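Local coordinates for protein endoglucanase CEL5A (Eubacterium cellulosolvens, PDB 4AFM) that probably cleaves cellulose-type glucans with a family 5 catalytic domain, assisted by this non-catalytic carbohydrate binding module of family 65, which is likely to recognise xyloglucan, at residues P25-L30 and M118-I123; F45-D50 and I56-A61; E90-A95 and D99-L104. All coordinates share one frame; numbering follows the deposited sequence. Where two conformers were deposited one is given.

In the fold
Contacts 1 and 2 lie in the core between two antiparallel beta sheets; contact 3, partly buried, joins helix 89-96 to the following loop. The centres of contacts 1 and 2 lie about 10 Å apart, and strands 45-52 and 118-127 are neighbours in one sheet, with K122 O 2.8 Å from D50 N in a probable hydrogen bond. Contact 3 is centred about 12 Å from contact 2 and touches it through I92 and L104, F60 CD2 lying 3.5 Å from I92 CG2. Contacts 1 and 3 are on opposite sides of the chain's centre, about 20 Å apart between centres. A bound glycerol, probably from the crystallisation liquor, lies about 3 Å (nearest atoms) from the Y28 side chain at contact 1.

Contact 1. Residues P25-L30 and M118-I123; sequences PSAYEL and MTVTKI
A27 and Y28 turn their side chains inward onto strand 118-123, and the contact between the two segments is made entirely of apolar carbon. At A27, just before strand 28-30 begins, the methyl CB rests against V120 CG2 at 3.7 Å. V120 offers this branch because its other methyl, CG1, is anti to the backbone N (chi1 169°), which puts CG2 beside that nitrogen. The methyl end of selenomethionine M118 reaches the same CB from another direction. Its chain is extended through chi1 and chi2 and bends at chi3 (74°), bringing CE to 4.1 Å from A27 CB; M118 was deposited in two conformers, and this touch is that of the one given. At Y28 the base of the side chain makes the closest approach: I123 CD1 comes within 3.4 Å of Y28 CB, close for two aliphatic carbons, and 3.6 Å of the ring carbon Y28 CG. The two side chains meet at a slant, and the methyl lies against the root of the tyrosine, far from its hydroxyl. I123 reaches so far because CG1 and CD1 continue in an extended line (chi2 175°). Beyond Y28, E29 turns to the assembly: E29 OE1 accepts a hydrogen bond from T36 N of the second subunit. Strand 28-30 is an outermost strand, within this chain, of the four-stranded sheet, bonded through its backbone to strand 106-111, while strand 118-127 belongs to the facing sheet, between strand 45-52 and the strands near the N-terminus.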
loop_
_atom_site.group_PDB
_atom_site.type_symbol
_atom_site.label_atom_id
_atom_site.label_comp_id
_atom_site.label_asym_id
_atom_site.label_seq_id
_atom_site.Cartn_x
_atom_site.Cartn_y
_atom_site.Cartn_z
ATOM N N PRO A 25 5.517 12.536 -9.258
ATOM C CA PRO A 25 5.709 11.587 -8.219
ATOM C C PRO A 25 4.632 11.612 -7.183
ATOM O O PRO A 25 3.888 12.608 -7.030
ATOM C CB PRO A 25 7.073 11.944 -7.618
ATOM C CG PRO A 25 7.209 13.350 -7.970
ATOM C CD PRO A 25 6.543 13.580 -9.269
ATOM N N SER A 26 4.540 10.559 -6.390
ATOM C CA SER A 26 3.493 10.353 -5.396
ATOM C C SER A 26 3.976 10.144 -4.002
ATOM O O SER A 26 5.113 9.608 -3.825
ATOM C CB SER A 26 2.640 9.137 -5.736
ATOM O OG SER A 26 2.200 9.200 -7.118
ATOM N N ALA A 27 3.190 10.430 -3.003
ATOM C CA ALA A 27 3.437 10.019 -1.644
ATOM C C ALA A 27 2.882 8.663 -1.353
ATOM O O ALA A 27 3.339 7.987 -0.417
ATOM C CB ALA A 27 2.854 11.068 -0.676
ATOM N N TYR A 28 1.796 8.235 -2.030
ATOM C CA TYR A 28 1.106 6.992 -1.715
ATOM C C TYR A 28 0.313 6.582 -2.938
ATOM O O TYR A 28 -0.318 7.496 -3.562
ATOM C CB TYR A 28 0.097 7.301 -0.553
ATOM C CG TYR A 28 -0.745 6.111 -0.157
ATOM C CD1 TYR A 28 -0.302 5.181 0.769
ATOM C CD2 TYR A 28 -2.028 5.932 -0.701
ATOM C CE1 TYR A 28 -1.064 4.047 1.135
ATOM C CE2 TYR A 28 -2.800 4.843 -0.383
ATOM C CZ TYR A 28 -2.326 3.922 0.517
ATOM O OH TYR A 28 -3.094 2.813 0.920
ATOM N N GLU A 29 0.302 5.375 -3.329
ATOM C CA GLU A 29 -0.484 4.901 -4.475
ATOM C C GLU A 29 -1.078 3.592 -4.236
ATOM O O GLU A 29 -0.337 2.685 -3.665
ATOM C CB GLU A 29 0.498 4.770 -5.748
ATOM C CG GLU A 29 1.031 6.110 -6.170
ATOM C CD GLU A 29 1.954 5.874 -7.249
ATOM O OE1 GLU A 29 3.120 5.309 -7.074
ATOM O OE2 GLU A 29 1.740 6.476 -8.297
ATOM N N LEU A 30 -2.220 3.317 -4.767
ATOM C CA LEU A 30 -2.841 1.980 -4.771
ATOM C C LEU A 30 -3.395 1.699 -6.087
ATOM O O LEU A 30 -3.907 2.659 -6.865
ATOM C CB LEU A 30 -4.064 1.861 -3.940
ATOM C CG LEU A 30 -3.828 2.032 -2.535
ATOM C CD1 LEU A 30 -5.194 2.052 -1.662
ATOM C CD2 LEU A 30 -3.213 0.727 -1.894
HETATM N N MSE A 118 7.180 17.821 -0.403
HETATM C CA MSE A 118 6.100 17.502 0.525
HETATM C C MSE A 118 6.518 16.364 1.419
HETATM O O MSE A 118 7.123 15.385 0.953
HETATM C CB MSE A 118 4.823 17.160 -0.311
HETATM C CG MSE A 118 3.589 17.095 0.542
HETATM SE SE MSE A 118 1.967 16.901 -0.478
HETATM C CE MSE A 118 2.108 15.040 -1.011
ATOM N N THR A 119 6.147 16.369 2.667
ATOM C CA THR A 119 6.326 15.248 3.566
ATOM C C THR A 119 4.953 14.837 4.101
ATOM O O THR A 119 4.197 15.697 4.615
ATOM C CB THR A 119 7.263 15.542 4.762
ATOM O OG1 THR A 119 8.548 15.804 4.108
ATOM C CG2 THR A 119 7.435 14.394 5.683
ATOM N N VAL A 120 4.612 13.568 3.957
ATOM C CA VAL A 120 3.425 13.001 4.537
ATOM C C VAL A 120 3.831 12.198 5.749
ATOM O O VAL A 120 4.718 11.308 5.611
ATOM C CB VAL A 120 2.710 12.151 3.460
ATOM C CG1 VAL A 120 1.593 11.311 4.119
ATOM C CG2 VAL A 120 2.133 13.041 2.346
ATOM N N THR A 121 3.168 12.382 6.854
ATOM C CA THR A 121 3.453 11.615 8.066
ATOM C C THR A 121 2.379 10.608 8.411
ATOM O O THR A 121 2.625 9.689 9.181
ATOM C CB THR A 121 3.732 12.557 9.257
ATOM O OG1 THR A 121 2.594 13.429 9.419
ATOM C CG2 THR A 121 4.983 13.398 9.027
ATOM N N LYS A 122 1.148 10.758 7.890
ATOM C CA LYS A 122 0.083 9.799 8.211
ATOM C C LYS A 122 -0.993 9.864 7.156
ATOM O O LYS A 122 -1.321 10.968 6.688
ATOM C CB LYS A 122 -0.484 10.104 9.600
ATOM C CG LYS A 122 -1.299 8.947 10.112
ATOM C CD LYS A 122 -1.691 9.200 11.611
ATOM C CE LYS A 122 -2.206 7.951 12.235
ATOM N NZ LYS A 122 -2.532 8.072 13.714
ATOM N N ILE A 123 -1.541 8.733 6.789
ATOM C CA ILE A 123 -2.712 8.634 5.908
ATOM C C ILE A 123 -3.662 7.687 6.572
ATOM O O ILE A 123 -3.270 6.547 6.922
ATOM C CB ILE A 123 -2.349 8.123 4.508
ATOM C CG1 ILE A 123 -1.267 8.986 3.846
ATOM C CG2 ILE A 123 -3.576 8.021 3.646
ATOM C CD1 ILE A 123 -0.768 8.472 2.499
#

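Contact 2. Residues F45-D50 and I56-A61; sequences FEIKVD and IVLIFA
A beta-arch in the core of this beta-sandwich is what F45-D50 and I56-A61 form: two strands that follow each other in the chain lie in opposite sheets and meet through side chains instead of backbone bonds. The axes of the two segments pass 10.0 Å apart and run roughly antiparallel, at 145° between directions, so F45 faces F60 at one end and V49 faces I56 at the other. All six touching residues are buried. At the end farther from the connection between the strands, the phenyl rings lie nearly parallel (planes about 15° apart) but displaced, with F45 CZ 4.2 Å from F60 CZ. Next comes I47, deposited in two conformers; in the one given its CD1 methyl reaches toward two neighbours of the other strand. It comes to 4.1 Å from L58 CD2, where the two side chains cross at about a right angle, and it also nears the F60 ring at its edge, 4.4 Å from F60 CE1. Helix 89-96 covers this end of the arch, with I92 packing on F45, L58 and F60, while V109 of strand 106-111 lies beside I56 and L58. E46 and K48 join in a salt bridge along their own strand, K48 NZ meeting E46 OE2 at 3.2 Å in the E46 conformer given. Near the connection the fit is closest. The I56 chain is extended, with CG1 opposite the backbone N (chi1 -167°), and carries its terminal methyl to the valine, which it meets at an angle: I56 CD1 lies 3.6 Å from V49 CG1.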
loop_
_atom_site.group_PDB
_atom_site.type_symbol
_atom_site.label_atom_id
_atom_site.label_comp_id
_atom_site.label_asym_id
_atom_site.label_seq_id
_atom_site.Cartn_x
_atom_site.Cartn_y
_atom_site.Cartn_z
ATOM N N PHE A 45 -16.666 6.873 3.421
ATOM C CA PHE A 45 -15.329 7.080 4.030
ATOM C C PHE A 45 -14.801 8.460 3.783
ATOM O O PHE A 45 -15.317 9.223 2.925
ATOM C CB PHE A 45 -14.350 6.057 3.430
ATOM C CG PHE A 45 -14.038 6.207 1.953
ATOM C CD1 PHE A 45 -13.054 7.168 1.534
ATOM C CD2 PHE A 45 -14.672 5.483 0.961
ATOM C CE1 PHE A 45 -12.852 7.332 0.209
ATOM C CE2 PHE A 45 -14.470 5.673 -0.352
ATOM C CZ PHE A 45 -13.505 6.616 -0.766
ATOM N N GLU A 46 -13.798 8.811 4.578
ATOM C CA GLU A 46 -12.947 9.953 4.268
ATOM C C GLU A 46 -11.537 9.516 4.344
ATOM O O GLU A 46 -11.205 8.508 5.017
ATOM C CB GLU A 46 -13.166 11.117 5.216
ATOM C CG GLU A 46 -13.091 10.794 6.653
ATOM C CD GLU A 46 -13.539 11.952 7.527
ATOM O OE1 GLU A 46 -14.293 12.868 7.044
ATOM O OE2 GLU A 46 -13.094 11.879 8.725
ATOM N N ILE A 47 -10.694 10.188 3.588
ATOM C CA ILE A 47 -9.254 9.956 3.658
ATOM C C ILE A 47 -8.625 11.175 4.310
ATOM O O ILE A 47 -8.909 12.338 3.822
ATOM C CB ILE A 47 -8.718 9.717 2.234
ATOM C CG1 ILE A 47 -9.295 8.357 1.687
ATOM C CG2 ILE A 47 -7.161 9.684 2.216
ATOM C CD1 ILE A 47 -9.014 8.142 0.263
ATOM N N LYS A 48 -7.827 11.045 5.294
ATOM C CA LYS A 48 -7.199 12.178 5.944
ATOM C C LYS A 48 -5.708 12.008 5.839
ATOM O O LYS A 48 -5.137 10.911 6.096
ATOM C CB LYS A 48 -7.555 12.202 7.425
ATOM C CG LYS A 48 -9.081 12.306 7.587
ATOM C CD LYS A 48 -9.398 12.637 9.016
ATOM C CE LYS A 48 -9.680 11.420 9.777
ATOM N NZ LYS A 48 -10.667 11.920 10.798
ATOM N N VAL A 49 -4.995 13.072 5.523
ATOM C CA VAL A 49 -3.533 13.006 5.296
ATOM C C VAL A 49 -2.862 14.071 6.155
ATOM O O VAL A 49 -3.235 15.290 5.977
ATOM C CB VAL A 49 -3.211 13.254 3.793
ATOM C CG1 VAL A 49 -1.710 13.114 3.603
ATOM C CG2 VAL A 49 -3.944 12.275 2.892
ATOM N N ASP A 50 -1.946 13.726 6.981
ATOM C CA ASP A 50 -1.113 14.713 7.692
ATOM C C ASP A 50 0.050 14.990 6.812
ATOM O O ASP A 50 0.835 14.051 6.440
ATOM C CB ASP A 50 -0.671 14.174 9.022
ATOM C CG ASP A 50 -1.802 13.902 9.990
ATOM O OD1 ASP A 50 -2.950 14.295 9.797
ATOM O OD2 ASP A 50 -1.475 13.201 11.009
ATOM N N ILE A 56 -1.445 19.634 -1.667
ATOM C CA ILE A 56 -1.683 18.214 -1.830
ATOM C C ILE A 56 -2.906 17.994 -2.655
ATOM O O ILE A 56 -3.925 18.716 -2.572
ATOM C CB ILE A 56 -1.772 17.530 -0.453
ATOM C CG1 ILE A 56 -1.699 15.998 -0.574
ATOM C CG2 ILE A 56 -3.014 17.977 0.313
ATOM C CD1 ILE A 56 -1.544 15.328 0.767
ATOM N N VAL A 57 -2.914 16.948 -3.476
ATOM C CA VAL A 57 -4.123 16.473 -4.182
ATOM C C VAL A 57 -4.268 14.974 -4.015
ATOM O O VAL A 57 -3.298 14.246 -3.819
ATOM C CB VAL A 57 -4.174 16.878 -5.679
ATOM C CG1 VAL A 57 -4.210 18.386 -5.822
ATOM C CG2 VAL A 57 -2.975 16.306 -6.417
ATOM N N LEU A 58 -5.492 14.517 -4.198
ATOM C CA LEU A 58 -5.852 13.107 -4.232
ATOM C C LEU A 58 -6.333 12.830 -5.629
ATOM O O LEU A 58 -7.152 13.607 -6.213
ATOM C CB LEU A 58 -6.945 12.810 -3.198
ATOM C CG LEU A 58 -7.464 11.363 -3.191
ATOM C CD1 LEU A 58 -6.375 10.410 -2.726
ATOM C CD2 LEU A 58 -8.682 11.332 -2.221
ATOM N N ILE A 59 -5.915 11.753 -6.251
ATOM C CA ILE A 59 -6.238 11.314 -7.653
ATOM C C ILE A 59 -7.045 10.036 -7.530
ATOM O O ILE A 59 -6.472 9.059 -6.956
ATOM C CB ILE A 59 -4.951 11.024 -8.519
ATOM C CG1 ILE A 59 -3.917 12.144 -8.475
ATOM C CG2 ILE A 59 -5.351 10.657 -9.933
ATOM C CD1 ILE A 59 -4.428 13.514 -8.865
ATOM N N PHE A 60 -8.234 9.920 -8.078
ATOM C CA PHE A 60 -8.874 8.633 -8.409
ATOM C C PHE A 60 -8.878 8.540 -9.895
ATOM O O PHE A 60 -9.387 9.531 -10.557
ATOM C CB PHE A 60 -10.292 8.555 -7.857
ATOM C CG PHE A 60 -10.399 8.042 -6.443
ATOM C CD1 PHE A 60 -9.549 8.510 -5.396
ATOM C CD2 PHE A 60 -11.327 7.088 -6.173
ATOM C CE1 PHE A 60 -9.736 7.984 -4.103
ATOM C CE2 PHE A 60 -11.492 6.609 -4.840
ATOM C CZ PHE A 60 -10.661 7.016 -3.849
ATOM N N ALA A 61 -8.375 7.489 -10.522
ATOM C CA ALA A 61 -8.301 7.434 -11.987
ATOM C C ALA A 61 -8.782 6.130 -12.494
ATOM O O ALA A 61 -8.615 5.052 -11.871
ATOM C CB ALA A 61 -6.905 7.774 -12.511
#

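Contact 3. Residues E90-A95 and D99-L104; sequences EQIAKA and DDFSDL
Unusually, the ring of F101 is flanked by a helix and by a backbone atom of its own loop: its tip points at I92 and A93 of helix 89-96, while D99 CA lies 4.2 Å above one ring face, offset toward the rim. The motif is a helix followed by a loop that folds back on it, with an Asx turn at D100-S102 overlapping a type I beta turn at F101-L104. F101 CZ does the touching, 4.0 Å from I92 CG2, and the two side chains cross at about a right angle. I92 presents this branch because CG2 is anti to the backbone N, leaving the longer CG1-CD1 arm (chi1 -65°) to run beside that nitrogen. The same ring tip nears the backbone of the helix at A93 CA, 4.3 Å away. The methyl of the same alanine, A93 CB, packs against D99 CB at 3.8 Å, a second, small point of contact beside that of I92. The carboxylates of D99 and E90 are close without touching, E90 OE1 lying 5.1 Å from D99 OD2 in the E90 conformer given, and their like charges would be expected to disfavour a nearer approach. F101 also meets F60 of strand 56-62 edge-to-face; further along the loop, D103 OD2 pairs with R62 NH1 in a salt bridge. D100 OD1 stabilises the turn by accepting twice from S102, from the same face of its carboxylate plane: S102 N comes on the anti side at 3.0 Å, and S102 OG on the syn side, 26° out of the plane and 2.7 Å from D100 OD1.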
loop_
_atom_site.group_PDB
_atom_site.type_symbol
_atom_site.label_atom_id
_atom_site.label_comp_id
_atom_site.label_asym_id
_atom_site.label_seq_id
_atom_site.Cartn_x
_atom_site.Cartn_y
_atom_site.Cartn_z
ATOM N N GLU A 90 -17.963 11.577 -0.855
ATOM C CA GLU A 90 -18.938 12.196 -1.756
ATOM C C GLU A 90 -18.153 13.239 -2.657
ATOM O O GLU A 90 -18.547 13.360 -3.857
ATOM C CB GLU A 90 -19.978 12.843 -0.869
ATOM C CG GLU A 90 -20.901 11.936 -0.008
ATOM C CD GLU A 90 -21.256 10.480 -0.491
ATOM O OE1 GLU A 90 -22.089 10.358 -1.420
ATOM O OE2 GLU A 90 -20.802 9.425 0.124
ATOM N N GLN A 91 -17.151 13.928 -2.184
ATOM C CA GLN A 91 -16.388 14.799 -3.064
ATOM C C GLN A 91 -15.685 14.020 -4.164
ATOM O O GLN A 91 -15.627 14.352 -5.338
ATOM C CB GLN A 91 -15.489 15.491 -2.101
ATOM C CG GLN A 91 -14.426 16.194 -2.746
ATOM C CD GLN A 91 -13.237 16.486 -1.822
ATOM O OE1 GLN A 91 -12.807 15.784 -0.864
ATOM N NE2 GLN A 91 -12.613 17.569 -2.189
ATOM N N ILE A 92 -15.091 12.867 -3.781
ATOM C CA ILE A 92 -14.388 12.023 -4.743
ATOM C C ILE A 92 -15.388 11.543 -5.777
ATOM O O ILE A 92 -15.035 11.530 -6.984
ATOM C CB ILE A 92 -13.704 10.821 -3.981
ATOM C CG1 ILE A 92 -12.618 11.322 -3.037
ATOM C CG2 ILE A 92 -13.201 9.834 -4.942
ATOM C CD1 ILE A 92 -12.186 10.275 -1.953
ATOM N N ALA A 93 -16.553 11.052 -5.385
ATOM C CA ALA A 93 -17.524 10.540 -6.346
ATOM C C ALA A 93 -17.961 11.640 -7.335
ATOM O O ALA A 93 -18.135 11.305 -8.513
ATOM C CB ALA A 93 -18.730 10.003 -5.556
ATOM N N LYS A 94 -18.093 12.854 -6.844
ATOM C CA LYS A 94 -18.503 13.925 -7.773
ATOM C C LYS A 94 -17.409 14.116 -8.824
ATOM O O LYS A 94 -17.696 14.256 -10.038
ATOM C CB LYS A 94 -18.697 15.183 -7.013
ATOM C CG LYS A 94 -19.032 16.329 -7.961
ATOM C CD LYS A 94 -19.207 17.607 -7.122
ATOM C CE LYS A 94 -19.627 18.778 -8.030
ATOM N NZ LYS A 94 -20.020 19.922 -7.138
ATOM N N ALA A 95 -16.147 14.091 -8.421
ATOM C CA ALA A 95 -15.033 14.241 -9.383
ATOM C C ALA A 95 -14.893 13.040 -10.262
ATOM O O ALA A 95 -14.552 13.139 -11.451
ATOM C CB ALA A 95 -13.748 14.533 -8.659
ATOM N N ASP A 99 -20.302 7.175 -7.821
ATOM C CA ASP A 99 -19.724 6.485 -6.671
ATOM C C ASP A 99 -19.628 4.989 -7.026
ATOM O O ASP A 99 -19.515 4.191 -6.065
ATOM C CB ASP A 99 -20.505 6.636 -5.332
ATOM C CG ASP A 99 -21.932 6.153 -5.457
ATOM O OD1 ASP A 99 -22.354 5.676 -6.502
ATOM O OD2 ASP A 99 -22.657 6.253 -4.413
ATOM N N ASP A 100 -19.563 4.618 -8.248
ATOM C CA ASP A 100 -19.383 3.249 -8.615
ATOM C C ASP A 100 -17.845 3.104 -8.886
ATOM O O ASP A 100 -17.360 3.494 -9.960
ATOM C CB ASP A 100 -20.148 2.962 -9.913
ATOM C CG ASP A 100 -19.989 1.585 -10.389
ATOM O OD1 ASP A 100 -19.175 0.816 -9.984
ATOM O OD2 ASP A 100 -20.735 1.207 -11.350
ATOM N N PHE A 101 -17.144 2.470 -7.925
ATOM C CA PHE A 101 -15.677 2.239 -8.043
ATOM C C PHE A 101 -15.362 0.921 -8.589
ATOM O O PHE A 101 -14.214 0.441 -8.468
ATOM C CB PHE A 101 -15.011 2.572 -6.725
ATOM C CG PHE A 101 -15.203 3.957 -6.300
ATOM C CD1 PHE A 101 -14.792 5.089 -7.104
ATOM C CD2 PHE A 101 -15.816 4.287 -5.050
ATOM C CE1 PHE A 101 -15.032 6.413 -6.696
ATOM C CE2 PHE A 101 -15.963 5.635 -4.652
ATOM C CZ PHE A 101 -15.656 6.734 -5.488
ATOM N N SER A 102 -16.293 0.227 -9.300
ATOM C CA SER A 102 -16.031 -1.109 -9.808
ATOM C C SER A 102 -15.016 -1.118 -10.930
ATOM O O SER A 102 -14.472 -2.156 -11.270
ATOM C CB SER A 102 -17.340 -1.763 -10.325
ATOM O OG SER A 102 -17.857 -1.003 -11.422
ATOM N N ASP A 103 -14.690 0.067 -11.508
ATOM C CA ASP A 103 -13.695 0.151 -12.608
ATOM C C ASP A 103 -12.544 1.049 -12.172
ATOM O O ASP A 103 -11.774 1.494 -13.074
ATOM C CB ASP A 103 -14.379 0.729 -13.895
ATOM C CG ASP A 103 -15.139 2.071 -13.563
ATOM O OD1 ASP A 103 -15.068 2.670 -12.458
ATOM O OD2 ASP A 103 -15.918 2.493 -14.528
ATOM N N LEU A 104 -12.321 1.286 -10.912
ATOM C CA LEU A 104 -11.257 2.183 -10.450
ATOM C C LEU A 104 -9.888 1.598 -10.620
ATOM O O LEU A 104 -9.599 0.502 -10.034
ATOM C CB LEU A 104 -11.540 2.523 -9.002
ATOM C CG LEU A 104 -10.508 3.460 -8.344
ATOM C CD1 LEU A 104 -10.472 4.840 -9.000
ATOM C CD2 LEU A 104 -10.795 3.564 -6.847
#